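PDB 5D6S: epoxyqueuosine reductase from Streptococcus thermophilus, which binds cobalamin and two iron-sulfur clusters within one chain, as a member of the QueG family with a 4Fe-4S double-cluster binding domain. Local coordinates for residues Gly117-Ser123 against Thr258-Asp264; Thr242-Gly246 against Ser314-Lys318; Leu293-Leu299 against Leu321-Ile326; Arg253-Thr258 against Ile327-Leu332; Gly42-Ile46 against Ser183-Gly187. All blocks are in the same frame, centred on the assembly; numbering follows the deposited sequence.

Contact 1 (Gly117-Ser123 against Thr258-Asp264); sequences GKITPNS and TVIYGCD. With SF4 (iron/sulfur cluster), chain G.
Two extended loops run side by side in the same direction, Lys118 opposite Val259 (CA-CA 4.5 Å) and Thr120 opposite Gly262 (CA-CA 5.3 Å). Lys118 gives up the most surface. Its N donates to Thr258 O at 2.9 Å and its O accepts from Ile260 N at 2.8 Å, which makes a single parallel beta bridge. The register then slips by one residue, so that Thr120 N donates to Tyr261 O at 3.0 Å. This pairing joins the QueG DUF1730 region to the double-cluster domain beside cobalamin. Cys263, with chi1 t and its CB turned away, binds FE2 of the cluster through SG at 2.3 Å. Thr120 (chi1 t) forms an ST turn: its OG1 accepts from Asn122 N at 3.1 Å and donates to Asp264 OD1 at 2.7 Å. Tyr261, also chi1 t, lays its side chain along the other loop. Its CB lies 3.8 Å from Ile119 CG1, and its CD2 3.8 Å from Thr120 CG2.

Contact 2 (Thr242-Gly246 against Ser314-Lys318); sequences TQDKG and SWRGK
The two segments face each other across a wide gap that side chains fill. The nearest CA atoms are those of Gln243 and Arg316, 7.9 Å apart. Residues 314-317 form a type I beta turn, closed by Gly317 N donating to Ser314 O at 3.1 Å. Gly317 has positive phi (86°), and a CB at its backbone angles would jam against the carbonyl O of Arg316. Residues 242-243 are the end of a weakly bonded helix, and the chain is extended at Asp244 and Lys245.

Two hydrogen bonds cross the gap, both to Gln243. Arg316, with chi1 m and chi2 t, points its CB toward the other segment and donates from NH2 to the backbone Gln243 O at 2.6 Å. Trp315 (chi1 p) donates from NE1 to Gln243 OE1 at 3.0 Å, with OE1 near the plane of the indole. The turn thus meets a wall of the cobalamin pocket, since Gln243 touches cobalamin. Gln243 NE2 is held by Ser239 O, which fixes the amide orientation. Tyr261 OH makes a further, weak hydrogen bond with Trp315 NE1, and Phe73 meets the Trp315 ring edge-to-face.

The remaining contacts are nonbonded. Lys245 CG lies over one face of the guanidinium, 3.8 Å from Arg316 NH2. The like charges Lys245 NZ and Arg316 NH1 are 4.4 Å apart at the surface.

Contact 3 (Leu293-Leu299 against Leu321-Ile326); sequences LLPFLEL and LQRNAI
Gln322 lies across the end of the 293-299 segment, its CG 3.8 Å from Phe296 CE2. Its side chain (chi1 m, chi2 t) carries NE2 to two backbone carbonyls. NE2 donates to Phe296 O at 3.0 Å and to Leu299 O at 3.1 Å. These carbonyls belong to the first and last residues of a type I turn, closed by Leu299 N donating to Phe296 O at 3.2 Å. Gln322 OE1 accepts from Lys318 NZ.

The 293-299 segment is helical from Leu293, and residues 321-326 are helical throughout. The segments run in opposite directions, Leu293 nearest Ala325 (CA-CA 5.9 Å) and Leu297 nearest Gln322 (CA-CA 5.8 Å). Ala325 points its CB at the short helix, where Leu293 CD2 is 3.9 Å away and Phe296 CD2 and Leu297 CD2 are each 4.0 Å away. Phe296 (chi1 t) brings CZ to 3.5 Å from Leu321 CB, which lies at the ring edge. Leu297 (chi1 m, chi2 t) sets CD2 3.9 Å from Ile326 CG1. Helix 351-364 packs against Ile326 from elsewhere in the fold. Apolar helix packing of this kind, with a side-chain amide bridging the two end carbonyls of the turn, is consistent with the C-terminal HEAT-like helical region of QueG proteins.

Contact 4 (Arg253-Thr258 against Ile327-Leu332); sequences RKKIKT and IALANL
This is a partly buried helix contact in which an asparagine side chain bridges two backbone carbonyls where the chain leaves helix 250-255. It joins the double-cluster domain to helix 318-331, probably part of the HEAT-like C-terminal helical region. Helix 250-255 is weakly bonded here, and Lys257 breaks the helical path with positive phi (47°). Thr258 then comes closest to the long helix, with its CA 4.5 Å from Ala328 CA, while Arg253 CA and Ile327 CA are 6.2 Å apart.

Ile327 points its CB at the other segment. Its CG2 lies 3.7 Å from Ile256 CD1 and 3.3 Å from Arg253 O. The Arg253 side chain leads away, to Met248 O, to a salt bridge with Glu389 and to a cation-pi contact with Trp359. Thr258 CG2 rests 3.6 Å from Leu332 CD2. Asn331 (chi1 m) spans the departing chain: its ND2 donates to Arg253 O and Lys257 O, each at 2.8 Å and nearly straight.

Contact 5 (Gly42-Ile46 against Ser183-Gly187); sequences GISKI and SKEYG
The 183-187 loop contains an ST motif and packs against the start of strand 45-50, an outermost strand of the four-stranded antiparallel sheet. On the strand side, Gly42 is the C-prime residue of the Schellman motif that ends helix 30-40, and the chain then turns through Ser44 into the strand.

Ser183 begins the loop segment. Its OG (chi1 p) accepts from Tyr186 N at 2.9 Å, and its backbone N donates to Gly187 O at 2.9 Å. Ser183 CB is 4.0 Å from Lys45 CE. Glu185 follows on a helical backbone and points its CB toward the strand. Its OE2 lies 3.2 Å from Lys45 CE and makes a long salt bridge to Lys45 NZ at 3.7 Å. Lys45 NZ has a stronger partner in Ile172 O.

Tyr186 (chi1 m) comes next, with its CA 8.4 Å from Ser44 CA. Its ring reaches across this gap and also touches Ala100 of the adjacent strand. Ser44 CB sits over the ring in a CH-pi contact, 4.2 Å from the Tyr186 centroid and 20° off the ring normal. Lys45 CD lies at the ring edge, 4.3 Å from Tyr186 CD2. Gly187, at positive phi (74°), turns back to Ser183, its N donating weakly to Ser183 O at 2.9 Å.

In the fold
Contact 5 opens first, at the start of strand 45-50, and closes at 183-187, tying the sheet edge to a later loop. Before it closes, contact 1 opens at 117-123, so the two cross. Contact 1 closes at 258-264, linking the QueG region to the cluster domain. Contacts 2 and 4 start inside that loop and both cross contact 1; they also cross each other, closing at 314-318 and 327-332. Contact 3 is nested inside contact 4 and crosses contact 2. Contacts 3 and 4 share helix 318-331, and contacts 1 and 4 share Thr258. Contacts 1 to 4 touch one another. Contact 5 stands apart, its centre about 22 Å from that of contact 1.

Contact 1 (Gly117-Ser123 against Thr258-Asp264)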
# COMPACT_ATOMS: atom_id res chain seq x y z
N GLY A 117 -10.90 12.51 -3.44
CA GLY A 117 -10.01 11.91 -2.46
C GLY A 117 -8.67 11.64 -3.10
O GLY A 117 -8.52 11.77 -4.32
N LYS A 118 -7.68 11.31 -2.29
CA LYS A 118 -6.36 10.92 -2.77
C LYS A 118 -6.18 9.42 -2.57
O LYS A 118 -6.81 8.80 -1.74
CB LYS A 118 -5.23 11.64 -2.02
CG LYS A 118 -5.29 13.16 -1.97
CD LYS A 118 -4.34 13.69 -0.89
CE LYS A 118 -4.56 15.16 -0.56
NZ LYS A 118 -4.31 16.04 -1.73
N ILE A 119 -5.25 8.86 -3.31
CA ILE A 119 -5.00 7.44 -3.30
C ILE A 119 -3.50 7.26 -3.60
O ILE A 119 -3.01 7.77 -4.58
CB ILE A 119 -5.91 6.72 -4.30
CG1 ILE A 119 -5.24 5.34 -4.58
CG2 ILE A 119 -6.14 7.65 -5.49
CD1 ILE A 119 -4.76 4.95 -5.96
N THR A 120 -2.78 6.55 -2.72
CA THR A 120 -1.30 6.49 -2.74
C THR A 120 -0.66 6.35 -4.11
O THR A 120 -1.15 5.60 -4.96
CB THR A 120 -0.75 5.33 -1.86
OG1 THR A 120 0.67 5.26 -2.02
CG2 THR A 120 -1.32 4.01 -2.27
N PRO A 121 0.45 7.07 -4.35
CA PRO A 121 1.15 6.97 -5.64
C PRO A 121 1.66 5.56 -5.92
O PRO A 121 1.88 5.21 -7.08
CB PRO A 121 2.33 7.94 -5.51
CG PRO A 121 2.25 8.59 -4.17
CD PRO A 121 1.16 7.93 -3.37
N ASN A 122 1.85 4.77 -4.84
CA ASN A 122 2.16 3.33 -4.94
C ASN A 122 1.16 2.55 -5.80
O ASN A 122 1.43 1.43 -6.23
CB ASN A 122 2.20 2.71 -3.53
CG ASN A 122 2.88 1.34 -3.50
OD1 ASN A 122 3.98 1.16 -4.02
ND2 ASN A 122 2.24 0.36 -2.89
N SER A 123 -0.02 3.15 -6.00
CA SER A 123 -1.08 2.53 -6.76
C SER A 123 -1.54 3.40 -7.93
O SER A 123 -2.68 3.27 -8.37
CB SER A 123 -2.26 2.23 -5.85
OG SER A 123 -3.22 1.42 -6.51
N THR A 258 -8.48 12.32 3.53
CA THR A 258 -9.10 11.98 2.23
C THR A 258 -8.32 10.93 1.47
O THR A 258 -8.61 10.63 0.33
CB THR A 258 -9.24 13.24 1.33
OG1 THR A 258 -7.94 13.79 1.07
CG2 THR A 258 -10.10 14.28 2.03
N VAL A 259 -7.33 10.33 2.11
CA VAL A 259 -6.52 9.29 1.46
C VAL A 259 -7.24 7.97 1.62
O VAL A 259 -7.19 7.37 2.70
CB VAL A 259 -5.10 9.20 2.08
CG1 VAL A 259 -4.29 8.16 1.34
CG2 VAL A 259 -4.38 10.53 1.98
N ILE A 260 -7.89 7.53 0.55
CA ILE A 260 -8.76 6.36 0.59
C ILE A 260 -8.07 5.04 0.29
O ILE A 260 -8.70 3.99 0.28
CB ILE A 260 -9.96 6.48 -0.37
CG1 ILE A 260 -9.52 6.44 -1.82
CG2 ILE A 260 -10.79 7.72 -0.03
CD1 ILE A 260 -10.65 6.60 -2.81
N TYR A 261 -6.78 5.09 0.05
CA TYR A 261 -5.98 3.86 -0.14
C TYR A 261 -4.50 4.12 0.14
O TYR A 261 -3.87 4.98 -0.47
CB TYR A 261 -6.14 3.29 -1.56
CG TYR A 261 -5.55 1.91 -1.67
CD1 TYR A 261 -6.24 0.82 -1.18
CD2 TYR A 261 -4.28 1.70 -2.21
CE1 TYR A 261 -5.70 -0.46 -1.23
CE2 TYR A 261 -3.74 0.42 -2.28
CZ TYR A 261 -4.45 -0.66 -1.77
OH TYR A 261 -3.93 -1.94 -1.79
N GLY A 262 -3.94 3.39 1.10
CA GLY A 262 -2.54 3.57 1.46
C GLY A 262 -2.31 4.81 2.31
O GLY A 262 -3.25 5.55 2.65
N CYS A 263 -1.04 4.98 2.68
CA CYS A 263 -0.56 6.11 3.42
C CYS A 263 0.88 6.35 2.96
O CYS A 263 1.67 5.40 2.86
CB CYS A 263 -0.64 5.82 4.92
SG CYS A 263 0.04 7.07 6.04
N ASP A 264 1.23 7.61 2.77
CA ASP A 264 2.59 8.01 2.41
C ASP A 264 3.25 8.96 3.40
O ASP A 264 4.34 9.45 3.16
CB ASP A 264 2.58 8.63 1.03
CG ASP A 264 2.28 7.61 -0.05
OD1 ASP A 264 1.21 6.97 0.01
OD2 ASP A 264 3.12 7.44 -0.95
FE1 SF4 G . 1.76 3.60 8.21
FE2 SF4 G . 1.28 6.06 7.63
FE3 SF4 G . 3.73 5.16 7.59
FE4 SF4 G . 2.53 5.49 9.84
S1 SF4 G . 3.02 6.96 8.44
S2 SF4 G . 3.61 3.82 9.20
S3 SF4 G . 0.52 5.00 9.23
S4 SF4 G . 2.12 4.57 6.37

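Contact 2 (Thr242-Gly246 against Ser314-Lys318)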
# COMPACT_ATOMS: atom_id res chain seq x y z
N THR A 242 -6.83 1.07 5.55
CA THR A 242 -7.53 1.30 4.30
C THR A 242 -7.78 -0.01 3.56
O THR A 242 -8.68 -0.09 2.74
CB THR A 242 -6.79 2.30 3.38
OG1 THR A 242 -5.45 1.87 3.18
CG2 THR A 242 -6.79 3.63 4.01
N GLN A 243 -7.01 -1.04 3.86
CA GLN A 243 -7.12 -2.33 3.18
C GLN A 243 -7.80 -3.40 4.01
O GLN A 243 -8.19 -4.43 3.45
CB GLN A 243 -5.74 -2.84 2.83
CG GLN A 243 -5.08 -2.03 1.75
CD GLN A 243 -3.71 -2.57 1.43
OE1 GLN A 243 -3.57 -3.55 0.71
NE2 GLN A 243 -2.68 -1.91 1.95
N ASP A 244 -7.92 -3.19 5.32
CA ASP A 244 -8.55 -4.18 6.17
C ASP A 244 -10.05 -4.26 5.86
O ASP A 244 -10.70 -3.25 5.59
CB ASP A 244 -8.35 -3.85 7.65
CG ASP A 244 -8.60 -5.04 8.56
OD1 ASP A 244 -8.47 -6.19 8.09
OD2 ASP A 244 -8.92 -4.84 9.75
N LYS A 245 -10.60 -5.46 5.91
CA LYS A 245 -12.03 -5.63 5.72
C LYS A 245 -12.77 -5.34 7.00
O LYS A 245 -12.17 -5.15 8.03
CB LYS A 245 -12.35 -7.03 5.24
CG LYS A 245 -11.90 -7.24 3.81
CD LYS A 245 -12.36 -8.59 3.34
CE LYS A 245 -12.19 -8.73 1.85
NZ LYS A 245 -12.33 -10.17 1.54
N GLY A 246 -14.07 -5.26 6.92
CA GLY A 246 -14.88 -4.93 8.06
C GLY A 246 -15.06 -3.44 8.29
O GLY A 246 -15.00 -2.61 7.37
N SER A 314 -6.93 -2.24 -6.40
CA SER A 314 -8.19 -2.89 -6.74
C SER A 314 -8.23 -4.34 -6.32
O SER A 314 -9.19 -5.06 -6.61
CB SER A 314 -8.46 -2.78 -8.24
OG SER A 314 -7.64 -3.63 -9.03
N TRP A 315 -7.20 -4.80 -5.61
CA TRP A 315 -7.02 -6.25 -5.36
C TRP A 315 -8.05 -6.91 -4.42
O TRP A 315 -8.13 -8.14 -4.34
CB TRP A 315 -5.60 -6.54 -4.84
CG TRP A 315 -5.33 -6.12 -3.42
CD1 TRP A 315 -5.02 -4.87 -2.99
CD2 TRP A 315 -5.33 -6.95 -2.26
NE1 TRP A 315 -4.83 -4.87 -1.62
CE2 TRP A 315 -5.04 -6.13 -1.15
CE3 TRP A 315 -5.58 -8.32 -2.05
CZ2 TRP A 315 -4.96 -6.62 0.13
CZ3 TRP A 315 -5.50 -8.81 -0.77
CH2 TRP A 315 -5.20 -7.96 0.32
N ARG A 316 -8.81 -6.10 -3.69
CA ARG A 316 -9.90 -6.64 -2.87
C ARG A 316 -11.28 -6.22 -3.34
O ARG A 316 -12.24 -6.44 -2.63
CB ARG A 316 -9.74 -6.21 -1.42
CG ARG A 316 -8.32 -6.33 -0.92
CD ARG A 316 -8.32 -6.33 0.59
NE ARG A 316 -8.37 -7.67 1.13
CZ ARG A 316 -8.27 -7.95 2.42
NH1 ARG A 316 -8.28 -9.20 2.81
NH2 ARG A 316 -8.18 -6.98 3.34
N GLY A 317 -11.36 -5.54 -4.48
CA GLY A 317 -12.64 -5.04 -4.97
C GLY A 317 -13.02 -3.67 -4.43
O GLY A 317 -12.28 -3.03 -3.68
N LYS A 318 -14.21 -3.24 -4.82
CA LYS A 318 -14.64 -1.88 -4.61
C LYS A 318 -15.01 -1.55 -3.15
O LYS A 318 -14.94 -0.38 -2.73
CB LYS A 318 -15.82 -1.58 -5.54
CG LYS A 318 -17.13 -2.26 -5.15
CD LYS A 318 -18.23 -1.79 -6.08
CE LYS A 318 -19.51 -2.56 -5.89
NZ LYS A 318 -20.03 -2.45 -4.50

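Contact 3 (Leu293-Leu299 against Leu321-Ile326)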
# COMPACT_ATOMS: atom_id res chain seq x y z
N LEU A 293 -15.34 11.44 -5.41
CA LEU A 293 -15.87 10.51 -4.42
C LEU A 293 -17.31 10.05 -4.68
O LEU A 293 -17.57 8.86 -4.70
CB LEU A 293 -15.75 11.11 -3.03
CG LEU A 293 -14.27 11.39 -2.67
CD1 LEU A 293 -14.16 12.38 -1.52
CD2 LEU A 293 -13.55 10.10 -2.34
N LEU A 294 -18.24 10.98 -4.90
CA LEU A 294 -19.63 10.59 -5.07
C LEU A 294 -19.82 9.76 -6.34
O LEU A 294 -20.61 8.79 -6.33
CB LEU A 294 -20.56 11.80 -5.03
CG LEU A 294 -20.70 12.43 -3.65
CD1 LEU A 294 -21.21 13.85 -3.77
CD2 LEU A 294 -21.61 11.58 -2.76
N PRO A 295 -19.10 10.11 -7.42
CA PRO A 295 -19.20 9.23 -8.61
C PRO A 295 -18.57 7.88 -8.33
O PRO A 295 -19.09 6.85 -8.79
CB PRO A 295 -18.41 9.98 -9.69
CG PRO A 295 -18.45 11.42 -9.28
CD PRO A 295 -18.50 11.41 -7.75
N PHE A 296 -17.49 7.87 -7.55
CA PHE A 296 -16.90 6.61 -7.09
C PHE A 296 -17.89 5.71 -6.33
O PHE A 296 -17.91 4.50 -6.53
CB PHE A 296 -15.72 6.88 -6.21
CG PHE A 296 -14.89 5.67 -5.94
CD1 PHE A 296 -14.08 5.14 -6.93
CD2 PHE A 296 -14.92 5.05 -4.70
CE1 PHE A 296 -13.32 4.02 -6.70
CE2 PHE A 296 -14.14 3.94 -4.45
CZ PHE A 296 -13.34 3.43 -5.45
N LEU A 297 -18.72 6.32 -5.49
CA LEU A 297 -19.75 5.58 -4.77
C LEU A 297 -20.85 5.08 -5.67
O LEU A 297 -21.69 4.35 -5.20
CB LEU A 297 -20.37 6.43 -3.66
CG LEU A 297 -19.44 6.84 -2.52
CD1 LEU A 297 -20.14 7.76 -1.54
CD2 LEU A 297 -18.93 5.62 -1.80
N GLU A 298 -20.89 5.47 -6.94
CA GLU A 298 -21.90 4.95 -7.87
C GLU A 298 -21.42 3.68 -8.56
O GLU A 298 -22.19 2.99 -9.21
CB GLU A 298 -22.27 5.96 -8.97
CG GLU A 298 -22.88 7.26 -8.50
CD GLU A 298 -24.16 7.06 -7.72
OE1 GLU A 298 -25.03 6.25 -8.14
OE2 GLU A 298 -24.30 7.75 -6.68
N LEU A 299 -20.16 3.36 -8.44
CA LEU A 299 -19.62 2.23 -9.18
C LEU A 299 -20.18 0.89 -8.72
O LEU A 299 -20.38 0.66 -7.54
CB LEU A 299 -18.10 2.21 -9.09
CG LEU A 299 -17.45 3.40 -9.79
CD1 LEU A 299 -15.98 3.54 -9.43
CD2 LEU A 299 -17.59 3.24 -11.30
N LEU A 321 -12.75 0.32 -0.69
CA LEU A 321 -12.56 1.67 -1.19
C LEU A 321 -13.79 2.54 -1.03
O LEU A 321 -13.67 3.69 -0.64
CB LEU A 321 -12.12 1.64 -2.66
CG LEU A 321 -10.86 0.79 -2.89
CD1 LEU A 321 -10.45 0.86 -4.35
CD2 LEU A 321 -9.72 1.29 -2.02
N GLN A 322 -14.98 2.00 -1.30
CA GLN A 322 -16.20 2.80 -1.13
C GLN A 322 -16.44 3.12 0.34
O GLN A 322 -16.86 4.23 0.67
CB GLN A 322 -17.39 2.11 -1.78
CG GLN A 322 -17.24 2.10 -3.31
CD GLN A 322 -18.38 1.40 -4.04
OE1 GLN A 322 -19.03 0.50 -3.50
NE2 GLN A 322 -18.60 1.81 -5.29
N ARG A 323 -16.16 2.17 1.24
CA ARG A 323 -16.19 2.47 2.66
C ARG A 323 -15.30 3.70 2.93
O ARG A 323 -15.70 4.62 3.61
CB ARG A 323 -15.70 1.26 3.52
CG ARG A 323 -15.17 1.70 4.88
CD ARG A 323 -15.00 0.64 5.94
NE ARG A 323 -13.81 -0.24 5.99
CZ ARG A 323 -12.69 -0.18 5.28
NH1 ARG A 323 -12.44 0.75 4.37
NH2 ARG A 323 -11.77 -1.10 5.49
N ASN A 324 -14.06 3.64 2.44
CA ASN A 324 -13.09 4.69 2.68
C ASN A 324 -13.54 6.02 2.10
O ASN A 324 -13.33 7.08 2.69
CB ASN A 324 -11.73 4.33 2.07
CG ASN A 324 -11.13 3.09 2.70
OD1 ASN A 324 -11.52 2.70 3.79
ND2 ASN A 324 -10.17 2.49 2.02
N ALA A 325 -14.21 5.96 0.96
CA ALA A 325 -14.69 7.15 0.30
C ALA A 325 -15.76 7.80 1.14
O ALA A 325 -15.83 9.03 1.22
CB ALA A 325 -15.21 6.81 -1.10
N ILE A 326 -16.63 6.98 1.75
CA ILE A 326 -17.64 7.52 2.68
C ILE A 326 -16.94 8.22 3.82
O ILE A 326 -17.32 9.32 4.24
CB ILE A 326 -18.56 6.43 3.20
CG1 ILE A 326 -19.48 5.96 2.08
CG2 ILE A 326 -19.40 6.96 4.36
CD1 ILE A 326 -20.07 4.60 2.35

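Contact 4 (Arg253-Thr258 against Ile327-Leu332)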
# COMPACT_ATOMS: atom_id res chain seq x y z
N ARG A 253 -10.59 6.64 11.27
CA ARG A 253 -11.47 7.28 10.31
C ARG A 253 -11.04 8.73 10.06
O ARG A 253 -10.77 9.13 8.91
CB ARG A 253 -12.90 7.24 10.80
CG ARG A 253 -13.45 5.81 10.97
CD ARG A 253 -14.88 5.77 11.46
NE ARG A 253 -15.28 4.45 11.90
CZ ARG A 253 -16.46 4.17 12.46
NH1 ARG A 253 -17.37 5.08 12.63
NH2 ARG A 253 -16.72 2.95 12.83
N LYS A 254 -10.98 9.50 11.14
CA LYS A 254 -10.59 10.91 11.05
C LYS A 254 -9.19 11.03 10.41
O LYS A 254 -8.92 11.93 9.61
CB LYS A 254 -10.60 11.51 12.44
CG LYS A 254 -10.76 13.00 12.47
CD LYS A 254 -10.70 13.50 13.92
CE LYS A 254 -10.49 15.01 13.99
NZ LYS A 254 -10.35 15.48 15.40
N LYS A 255 -8.32 10.08 10.71
CA LYS A 255 -6.93 10.18 10.32
C LYS A 255 -6.58 9.85 8.89
O LYS A 255 -5.51 10.25 8.42
CB LYS A 255 -6.08 9.32 11.25
CG LYS A 255 -6.27 9.68 12.72
CD LYS A 255 -5.25 8.99 13.60
CE LYS A 255 -5.37 9.46 15.03
NZ LYS A 255 -4.48 8.68 15.93
N ILE A 256 -7.41 9.10 8.18
CA ILE A 256 -7.10 8.83 6.77
C ILE A 256 -7.41 10.07 5.95
O ILE A 256 -7.09 10.11 4.75
CB ILE A 256 -7.82 7.62 6.16
CG1 ILE A 256 -9.33 7.82 6.11
CG2 ILE A 256 -7.54 6.36 6.98
CD1 ILE A 256 -10.05 6.79 5.24
N LYS A 257 -7.97 11.09 6.60
CA LYS A 257 -8.33 12.36 5.94
C LYS A 257 -9.07 12.03 4.67
O LYS A 257 -10.14 11.43 4.74
CB LYS A 257 -7.10 13.22 5.70
CG LYS A 257 -6.47 13.78 6.97
CD LYS A 257 -5.47 14.88 6.63
CE LYS A 257 -5.28 15.86 7.79
NZ LYS A 257 -4.50 15.28 8.90
N THR A 258 -8.48 12.32 3.53
CA THR A 258 -9.10 11.98 2.23
C THR A 258 -8.32 10.93 1.47
O THR A 258 -8.61 10.63 0.33
CB THR A 258 -9.24 13.24 1.33
OG1 THR A 258 -7.94 13.79 1.07
CG2 THR A 258 -10.10 14.28 2.03
N ILE A 327 -15.85 7.62 4.28
CA ILE A 327 -15.10 8.23 5.34
C ILE A 327 -14.50 9.57 4.89
O ILE A 327 -14.48 10.53 5.67
CB ILE A 327 -14.05 7.28 5.88
CG1 ILE A 327 -14.75 6.12 6.59
CG2 ILE A 327 -13.13 8.01 6.85
CD1 ILE A 327 -13.87 4.90 6.86
N ALA A 328 -13.97 9.61 3.68
CA ALA A 328 -13.37 10.83 3.16
C ALA A 328 -14.43 11.92 3.11
O ALA A 328 -14.22 13.02 3.63
CB ALA A 328 -12.81 10.60 1.76
N LEU A 329 -15.57 11.59 2.51
CA LEU A 329 -16.69 12.54 2.47
C LEU A 329 -17.08 13.05 3.87
O LEU A 329 -17.40 14.23 4.02
CB LEU A 329 -17.90 11.90 1.82
CG LEU A 329 -17.70 11.73 0.33
CD1 LEU A 329 -18.84 10.89 -0.22
CD2 LEU A 329 -17.63 13.07 -0.37
N ALA A 330 -17.04 12.18 4.88
CA ALA A 330 -17.32 12.65 6.21
C ALA A 330 -16.21 13.59 6.72
O ALA A 330 -16.48 14.62 7.32
CB ALA A 330 -17.49 11.46 7.14
N ASN A 331 -14.96 13.24 6.46
CA ASN A 331 -13.83 14.09 6.82
C ASN A 331 -13.81 15.46 6.13
O ASN A 331 -13.30 16.43 6.68
CB ASN A 331 -12.51 13.36 6.55
CG ASN A 331 -12.24 12.30 7.58
OD1 ASN A 331 -12.85 12.32 8.68
ND2 ASN A 331 -11.36 11.37 7.26
N LEU A 332 -14.38 15.54 4.93
CA LEU A 332 -14.61 16.81 4.27
C LEU A 332 -15.89 17.55 4.68
O LEU A 332 -16.15 18.63 4.15
CB LEU A 332 -14.64 16.62 2.76
CG LEU A 332 -13.34 16.09 2.17
CD1 LEU A 332 -13.58 15.58 0.76
CD2 LEU A 332 -12.28 17.17 2.19

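Contact 5 (Gly42-Ile46 against Ser183-Gly187)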
# COMPACT_ATOMS: atom_id res chain seq x y z
N GLY A 42 14.07 -1.06 -18.40
CA GLY A 42 13.35 -0.11 -17.55
C GLY A 42 13.52 -0.33 -16.06
O GLY A 42 12.78 0.26 -15.27
N ILE A 43 14.49 -1.15 -15.67
CA ILE A 43 14.75 -1.35 -14.26
C ILE A 43 15.64 -0.24 -13.75
O ILE A 43 16.74 -0.06 -14.26
CB ILE A 43 15.41 -2.71 -13.99
CG1 ILE A 43 14.47 -3.83 -14.41
CG2 ILE A 43 15.78 -2.86 -12.52
CD1 ILE A 43 15.11 -5.20 -14.39
N SER A 44 15.18 0.48 -12.74
CA SER A 44 15.86 1.67 -12.26
C SER A 44 17.10 1.39 -11.40
O SER A 44 17.91 2.29 -11.14
CB SER A 44 14.89 2.56 -11.46
OG SER A 44 13.86 3.05 -12.31
N LYS A 45 17.21 0.18 -10.91
CA LYS A 45 18.35 -0.21 -10.06
C LYS A 45 18.37 -1.71 -9.96
O LYS A 45 17.32 -2.35 -10.04
CB LYS A 45 18.27 0.38 -8.66
CG LYS A 45 19.36 1.34 -8.30
CD LYS A 45 19.07 2.00 -6.96
CE LYS A 45 20.28 2.72 -6.39
NZ LYS A 45 21.12 1.78 -5.62
N ILE A 46 19.55 -2.27 -9.75
CA ILE A 46 19.71 -3.71 -9.64
C ILE A 46 20.85 -4.02 -8.71
O ILE A 46 21.77 -3.23 -8.52
CB ILE A 46 19.91 -4.35 -11.02
CG1 ILE A 46 19.91 -5.87 -10.93
CG2 ILE A 46 21.19 -3.83 -11.69
CD1 ILE A 46 19.54 -6.53 -12.24
N SER A 183 16.73 4.50 -1.47
CA SER A 183 17.91 4.76 -2.31
C SER A 183 18.18 6.26 -2.39
O SER A 183 17.25 7.07 -2.30
CB SER A 183 17.71 4.20 -3.72
OG SER A 183 16.98 5.10 -4.54
N LYS A 184 19.46 6.61 -2.52
CA LYS A 184 19.89 8.01 -2.77
C LYS A 184 19.28 8.56 -4.05
O LYS A 184 18.79 9.67 -4.10
CB LYS A 184 21.42 8.09 -2.91
CG LYS A 184 22.12 8.71 -1.71
CD LYS A 184 23.57 9.05 -2.02
CE LYS A 184 24.18 9.91 -0.91
NZ LYS A 184 25.52 10.44 -1.30
N GLU A 185 19.32 7.72 -5.07
CA GLU A 185 18.97 8.09 -6.43
C GLU A 185 17.47 8.39 -6.60
O GLU A 185 17.10 9.39 -7.21
CB GLU A 185 19.39 6.95 -7.40
CG GLU A 185 20.88 6.64 -7.48
CD GLU A 185 21.42 5.80 -6.31
OE1 GLU A 185 20.88 5.86 -5.18
OE2 GLU A 185 22.41 5.09 -6.52
N TYR A 186 16.62 7.50 -6.06
CA TYR A 186 15.17 7.53 -6.30
C TYR A 186 14.30 7.58 -5.06
O TYR A 186 13.08 7.50 -5.15
CB TYR A 186 14.76 6.31 -7.10
CG TYR A 186 15.56 6.11 -8.35
CD1 TYR A 186 15.27 6.84 -9.50
CD2 TYR A 186 16.61 5.20 -8.39
CE1 TYR A 186 16.01 6.67 -10.66
CE2 TYR A 186 17.35 5.02 -9.55
CZ TYR A 186 17.04 5.76 -10.67
OH TYR A 186 17.75 5.56 -11.81
N GLY A 187 14.93 7.73 -3.90
CA GLY A 187 14.20 7.81 -2.64
C GLY A 187 13.67 6.45 -2.23
O GLY A 187 14.23 5.43 -2.62